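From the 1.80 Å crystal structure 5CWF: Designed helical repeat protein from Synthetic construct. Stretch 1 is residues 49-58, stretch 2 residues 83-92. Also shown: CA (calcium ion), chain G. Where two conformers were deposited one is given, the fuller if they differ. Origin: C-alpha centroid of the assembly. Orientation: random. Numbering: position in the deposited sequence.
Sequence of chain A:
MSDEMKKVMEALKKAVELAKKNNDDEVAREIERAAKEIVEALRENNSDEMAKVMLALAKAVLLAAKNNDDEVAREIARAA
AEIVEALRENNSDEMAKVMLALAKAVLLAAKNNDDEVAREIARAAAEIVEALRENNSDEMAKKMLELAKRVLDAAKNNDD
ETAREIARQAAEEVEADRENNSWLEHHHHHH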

ATOM      1  N   GLU A  49      -6.263   9.114 -11.820  0.55 47.65           N
ATOM      2  CA  GLU A  49      -6.390   8.785 -10.419  0.55 42.06           C
ATOM      3  C   GLU A  49      -5.613   7.482 -10.164  0.55 39.32           C
ATOM      4  O   GLU A  49      -4.931   7.348  -9.153  0.55 37.22           O
ATOM      5  CB  GLU A  49      -7.854   8.626 -10.038  0.55 40.85           C
ATOM      6  CG  GLU A  49      -8.144   8.869  -8.588  0.55 38.81           C
ATOM      7  CD  GLU A  49      -7.816  10.295  -8.169  0.55 39.88           C
ATOM      8  OE1 GLU A  49      -7.611  11.160  -9.048  0.55 47.41           O
ATOM      9  OE2 GLU A  49      -7.773  10.557  -6.960  0.55 34.90           O
ATOM     10  N   MET A  50      -5.727   6.527 -11.086  1.00 38.90           N
ATOM     11  CA  MET A  50      -4.971   5.279 -10.998  1.00 40.47           C
ATOM     12  C   MET A  50      -3.472   5.566 -10.950  1.00 37.81           C
ATOM     13  O   MET A  50      -2.745   5.056 -10.083  1.00 34.58           O
ATOM     14  CB  MET A  50      -5.295   4.371 -12.184  1.00 43.44           C
ATOM     15  CG  MET A  50      -4.614   3.024 -12.130  1.00 46.00           C
ATOM     16  SD  MET A  50      -5.217   2.109 -10.714  1.00 50.73           S
ATOM     17  CE  MET A  50      -6.583   1.233 -11.469  1.00 57.61           C
ATOM     18  N   ALA A  51      -3.020   6.420 -11.863  1.00 37.49           N
ATOM     19  CA  ALA A  51      -1.605   6.751 -11.955  1.00 38.48           C
ATOM     20  C   ALA A  51      -1.129   7.364 -10.639  1.00 36.28           C
ATOM     21  O   ALA A  51      -0.013   7.084 -10.177  1.00 35.96           O
ATOM     22  CB  ALA A  51      -1.354   7.698 -13.118  1.00 39.42           C
ATOM     23  N   LYS A  52      -1.982   8.186 -10.031  0.66 35.07           N
ATOM     24  CA  LYS A  52      -1.650   8.837  -8.760  0.66 34.92           C
ATOM     25  C   LYS A  52      -1.389   7.817  -7.660  0.66 32.39           C
ATOM     26  O   LYS A  52      -0.389   7.891  -6.956  0.66 30.69           O
ATOM     27  CB  LYS A  52      -2.782   9.767  -8.314  0.66 39.51           C
ATOM     28  CG  LYS A  52      -2.932  11.032  -9.123  0.66 43.18           C
ATOM     29  CD  LYS A  52      -4.276  11.710  -8.861  0.66 50.13           C
ATOM     30  CE  LYS A  52      -4.550  11.944  -7.374  0.66 53.51           C
ATOM     31  NZ  LYS A  52      -5.947  12.438  -7.144  0.66 58.28           N
ATOM     32  N   VAL A  53      -2.315   6.877  -7.503  1.00 31.47           N
ATOM     33  CA  VAL A  53      -2.179   5.830  -6.503  1.00 31.19           C
ATOM     34  C   VAL A  53      -0.931   4.995  -6.772  1.00 29.25           C
ATOM     35  O   VAL A  53      -0.162   4.708  -5.851  1.00 26.77           O
ATOM     36  CB  VAL A  53      -3.429   4.914  -6.471  1.00 33.70           C
ATOM     37  CG1 VAL A  53      -3.264   3.761  -5.472  1.00 31.51           C
ATOM     38  CG2 VAL A  53      -4.667   5.726  -6.161  1.00 37.28           C
ATOM     39  N   MET A  54      -0.709   4.632  -8.037  1.00 27.40           N
ATOM     40  CA  MET A  54       0.421   3.773  -8.359  1.00 29.29           C
ATOM     41  C   MET A  54       1.750   4.460  -8.056  1.00 27.50           C
ATOM     42  O   MET A  54       2.686   3.807  -7.593  1.00 28.43           O
ATOM     43  CB  MET A  54       0.404   3.358  -9.828  1.00 34.83           C
ATOM     44  CG  MET A  54      -0.753   2.468 -10.249  1.00 37.68           C
ATOM     45  SD  MET A  54      -0.976   1.009  -9.219  1.00 32.60           S
ATOM     46  CE  MET A  54      -2.382   1.515  -8.234  1.00 38.03           C
ATOM     47  N   LEU A  55       1.842   5.767  -8.299  1.00 31.05           N
ATOM     48  CA  LEU A  55       3.087   6.482  -8.000  1.00 31.89           C
ATOM     49  C   LEU A  55       3.364   6.502  -6.517  1.00 29.78           C
ATOM     50  O   LEU A  55       4.503   6.266  -6.077  1.00 30.72           O
ATOM     51  CB  LEU A  55       3.040   7.899  -8.561  1.00 33.46           C
ATOM     52  CG  LEU A  55       4.307   8.748  -8.396  1.00 35.98           C
ATOM     53  CD1 LEU A  55       5.488   8.099  -9.115  1.00 38.15           C
ATOM     54  CD2 LEU A  55       4.080  10.169  -8.922  1.00 40.36           C
ATOM     55  N   ALA A  56       2.332   6.774  -5.730  1.00 29.63           N
ATOM     56  CA  ALA A  56       2.501   6.796  -4.284  1.00 27.54           C
ATOM     57  C   ALA A  56       2.961   5.418  -3.792  1.00 23.55           C
ATOM     58  O   ALA A  56       3.869   5.322  -2.972  1.00 26.10           O
ATOM     59  CB  ALA A  56       1.198   7.217  -3.593  1.00 29.72           C
ATOM     60  N   LEU A  57       2.353   4.352  -4.297  1.00 24.89           N
ATOM     61  CA  LEU A  57       2.729   2.993  -3.867  1.00 24.18           C
ATOM     62  C   LEU A  57       4.162   2.621  -4.235  1.00 24.83           C
ATOM     63  O   LEU A  57       4.900   2.072  -3.408  1.00 23.68           O
ATOM     64  CB  LEU A  57       1.783   1.959  -4.480  1.00 25.00           C
ATOM     65  CG  LEU A  57       0.340   1.985  -3.948  1.00 26.48           C
ATOM     66  CD1 LEU A  57      -0.510   0.918  -4.620  1.00 30.30           C
ATOM     67  CD2 LEU A  57       0.349   1.783  -2.419  1.00 28.88           C
ATOM     68  N   ALA A  58       4.549   2.944  -5.460  1.00 25.51           N
ATOM     69  CA  ALA A  58       5.893   2.678  -5.934  1.00 30.97           C
ATOM     70  C   ALA A  58       6.909   3.385  -5.046  1.00 28.26           C
ATOM     71  O   ALA A  58       7.887   2.780  -4.619  1.00 29.28           O
ATOM     72  CB  ALA A  58       6.033   3.126  -7.385  1.00 34.81           C
ATOM     73  N   ILE A  83      -3.060  -3.759  -2.427  1.00 26.08           N
ATOM     74  CA  ILE A  83      -3.800  -2.546  -2.791  1.00 28.00           C
ATOM     75  C   ILE A  83      -4.014  -2.508  -4.300  1.00 27.89           C
ATOM     76  O   ILE A  83      -5.115  -2.204  -4.784  1.00 26.92           O
ATOM     77  CB  ILE A  83      -3.047  -1.273  -2.327  1.00 26.54           C
ATOM     78  CG1 ILE A  83      -3.155  -1.098  -0.820  1.00 23.63           C
ATOM     79  CG2 ILE A  83      -3.593  -0.031  -2.989  1.00 28.01           C
ATOM     80  CD1 ILE A  83      -2.204  -0.043  -0.247  1.00 25.13           C
ATOM     81  N   VAL A  84      -2.960  -2.817  -5.054  1.00 26.29           N
ATOM     82  CA  VAL A  84      -3.082  -2.814  -6.510  1.00 26.16           C
ATOM     83  C   VAL A  84      -4.031  -3.916  -6.958  1.00 26.06           C
ATOM     84  O   VAL A  84      -4.850  -3.678  -7.846  1.00 28.23           O
ATOM     85  CB  VAL A  84      -1.718  -2.962  -7.227  1.00 32.14           C
ATOM     86  CG1 VAL A  84      -1.906  -2.857  -8.753  1.00 29.28           C
ATOM     87  CG2 VAL A  84      -0.773  -1.860  -6.788  1.00 32.40           C
ATOM     88  N   GLU A  85      -3.928  -5.115  -6.374  1.00 25.61           N
ATOM     89  CA  GLU A  85      -4.855  -6.199  -6.728  1.00 29.18           C
ATOM     90  C   GLU A  85      -6.324  -5.794  -6.515  1.00 29.88           C
ATOM     91  O   GLU A  85      -7.197  -6.111  -7.338  1.00 29.62           O
ATOM     92  CB  GLU A  85      -4.536  -7.464  -5.926  1.00 32.33           C
ATOM     93  CG  GLU A  85      -3.297  -8.202  -6.426  1.00 36.39           C
ATOM     94  CD  GLU A  85      -3.014  -9.494  -5.667  1.00 40.45           C
ATOM     95  OE1 GLU A  85      -3.823  -9.888  -4.796  1.00 38.53           O
ATOM     96  OE2 GLU A  85      -1.991 -10.146  -5.979  1.00 44.83           O
ATOM     97  N   ALA A  86      -6.599  -5.106  -5.413  1.00 25.45           N
ATOM     98  CA  ALA A  86      -7.950  -4.656  -5.087  1.00 26.73           C
ATOM     99  C   ALA A  86      -8.451  -3.625  -6.091  1.00 29.75           C
ATOM    100  O   ALA A  86      -9.622  -3.643  -6.510  1.00 28.78           O
ATOM    101  CB  ALA A  86      -7.977  -4.070  -3.685  1.00 25.70           C
ATOM    102  N   LEU A  87      -7.561  -2.727  -6.488  1.00 28.17           N
ATOM    103  CA  LEU A  87      -7.931  -1.714  -7.461  1.00 33.59           C
ATOM    104  C   LEU A  87      -8.157  -2.299  -8.836  1.00 35.19           C
ATOM    105  O   LEU A  87      -8.990  -1.809  -9.605  1.00 31.92           O
ATOM    106  CB  LEU A  87      -6.862  -0.630  -7.556  1.00 33.81           C
ATOM    107  CG  LEU A  87      -7.050   0.645  -6.772  1.00 40.05           C
ATOM    108  CD1 LEU A  87      -5.913   1.590  -7.108  1.00 48.65           C
ATOM    109  CD2 LEU A  87      -8.398   1.338  -7.046  1.00 32.42           C
ATOM    110  N   ARG A  88      -7.426  -3.356  -9.164  1.00 33.95           N
ATOM    111  CA  ARG A  88      -7.631  -3.965 -10.456  1.00 32.70           C
ATOM    112  C   ARG A  88      -8.969  -4.701 -10.481  1.00 32.78           C
ATOM    113  O   ARG A  88      -9.558  -4.856 -11.539  1.00 31.46           O
ATOM    114  CB  ARG A  88      -6.487  -4.916 -10.799  1.00 32.48           C
ATOM    115  CG  ARG A  88      -5.172  -4.192 -11.084  1.00 35.07           C
ATOM    116  CD  ARG A  88      -4.081  -5.181 -11.424  1.00 36.93           C
ATOM    117  NE  ARG A  88      -4.231  -5.729 -12.774  1.00 42.57           N
ATOM    118  CZ  ARG A  88      -3.556  -6.783 -13.223  1.00 47.28           C
ATOM    119  NH1 ARG A  88      -2.689  -7.412 -12.436  1.00 45.56           N
ATOM    120  NH2 ARG A  88      -3.740  -7.206 -14.466  1.00 49.07           N
ATOM    121  N   GLU A  89      -9.481  -5.112  -9.327  1.00 28.08           N
ATOM    122  CA  GLU A  89     -10.815  -5.707  -9.296  1.00 33.59           C
ATOM    123  C   GLU A  89     -11.897  -4.636  -9.415  1.00 34.22           C
ATOM    124  O   GLU A  89     -12.914  -4.847 -10.050  1.00 31.11           O
ATOM    125  CB  GLU A  89     -11.040  -6.519  -8.022  1.00 35.13           C
ATOM    126  CG  GLU A  89     -10.165  -7.756  -7.931  1.00 39.88           C
ATOM    127  CD  GLU A  89     -10.313  -8.459  -6.606  1.00 46.55           C
ATOM    128  OE1 GLU A  89     -10.951  -7.879  -5.697  1.00 50.58           O
ATOM    129  OE2 GLU A  89      -9.745  -9.565  -6.455  1.00 45.77           O
ATOM    130  N   ASN A  90     -11.692  -3.493  -8.780  1.00 33.12           N
ATOM    131  CA  ASN A  90     -12.712  -2.444  -8.797  1.00 33.78           C
ATOM    132  C   ASN A  90     -12.041  -1.101  -8.591  1.00 32.79           C
ATOM    133  O   ASN A  90     -11.517  -0.865  -7.504  1.00 33.35           O
ATOM    134  CB  ASN A  90     -13.757  -2.724  -7.701  1.00 39.38           C
ATOM    135  CG  ASN A  90     -14.844  -1.650  -7.596  1.00 39.51           C
ATOM    136  OD1 ASN A  90     -14.838  -0.655  -8.318  1.00 36.12           O
ATOM    137  ND2 ASN A  90     -15.808  -1.880  -6.704  1.00 36.87           N
ATOM    138  N   ASN A  91     -12.033  -0.234  -9.615  1.00 30.41           N
ATOM    139  CA  ASN A  91     -11.419   1.101  -9.457  1.00 30.53           C
ATOM    140  C   ASN A  91     -12.464   2.185  -9.642  1.00 33.01           C
ATOM    141  O   ASN A  91     -12.222   3.200 -10.298  1.00 35.83           O
ATOM    142  CB  ASN A  91     -10.199   1.332 -10.400  1.00 30.85           C
ATOM    143  CG  ASN A  91     -10.563   1.515 -11.883  1.00 38.16           C
ATOM    144  OD1 ASN A  91     -10.325   2.579 -12.479  1.00 40.09           O
ATOM    145  ND2 ASN A  91     -11.080   0.478 -12.486  1.00 32.36           N
ATOM    146  N   SER A  92     -13.625   1.969  -9.021  1.00 32.63           N
ATOM    147  CA  SER A  92     -14.645   3.013  -8.909  1.00 39.03           C
ATOM    148  C   SER A  92     -14.032   4.248  -8.268  1.00 38.38           C
ATOM    149  O   SER A  92     -12.975   4.163  -7.665  1.00 31.57           O
ATOM    150  CB  SER A  92     -15.821   2.521  -8.069  1.00 37.38           C
ATOM    151  OG  SER A  92     -15.389   2.281  -6.736  1.00 35.52           O
TER
HETATM  152 CA    CA G 203     -10.522  -3.956 -13.421  0.84 29.39          CA
HETATM  153  O   HOH W   1     -10.416  -2.091 -11.992  1.00 30.04           O
HETATM  154  O   HOH W   2     -12.281  -5.376 -12.755  1.00 36.60           O
HETATM  155  O   HOH W   3      -9.610  -6.047 -13.987  1.00 36.48           O

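Residues 49-58 lie within a helix, and a second helix, ending at E89, runs almost antiparallel to it: the axes make an angle of 168° and approach to 11.4 Å. Beyond E89 the chain leaves helical geometry at N90, and N91 still faces the first helix. Because the directions oppose, I83 lies near L57, V84 near M54, and N91 near M50.

No hydrogen bond crosses this interface; apolar side chains pack it, burying 346 Å² in all. V53, L57, I83 and L87 point their CA-to-CB bonds toward the other stretch. L87 is the hub: its CD1 lies 3.7 Å from M50 SD, 3.8 Å from V53 CG1 and 3.7 Å from M54 CE. Both methionines leave CA sideways, yet their long, flexible chains bring their ends nearer. V53, starting out toward its partner, needs only a short side chain. At the other end, L57 CD1 sits 3.6 Å from I83 CG2 and 3.5 Å from V84 CG2, while M54 SD reaches V84 CG2 at 3.8 Å.

At the margin, M50 CE touches N91 CB at 3.8 Å, leaving the N91 amide free for polar partners: ND2 donates to a water that also binds the calcium ion. On the outer surface, K52 NZ forms a salt bridge with E49 OE2 (2.6 Å), one helical turn away.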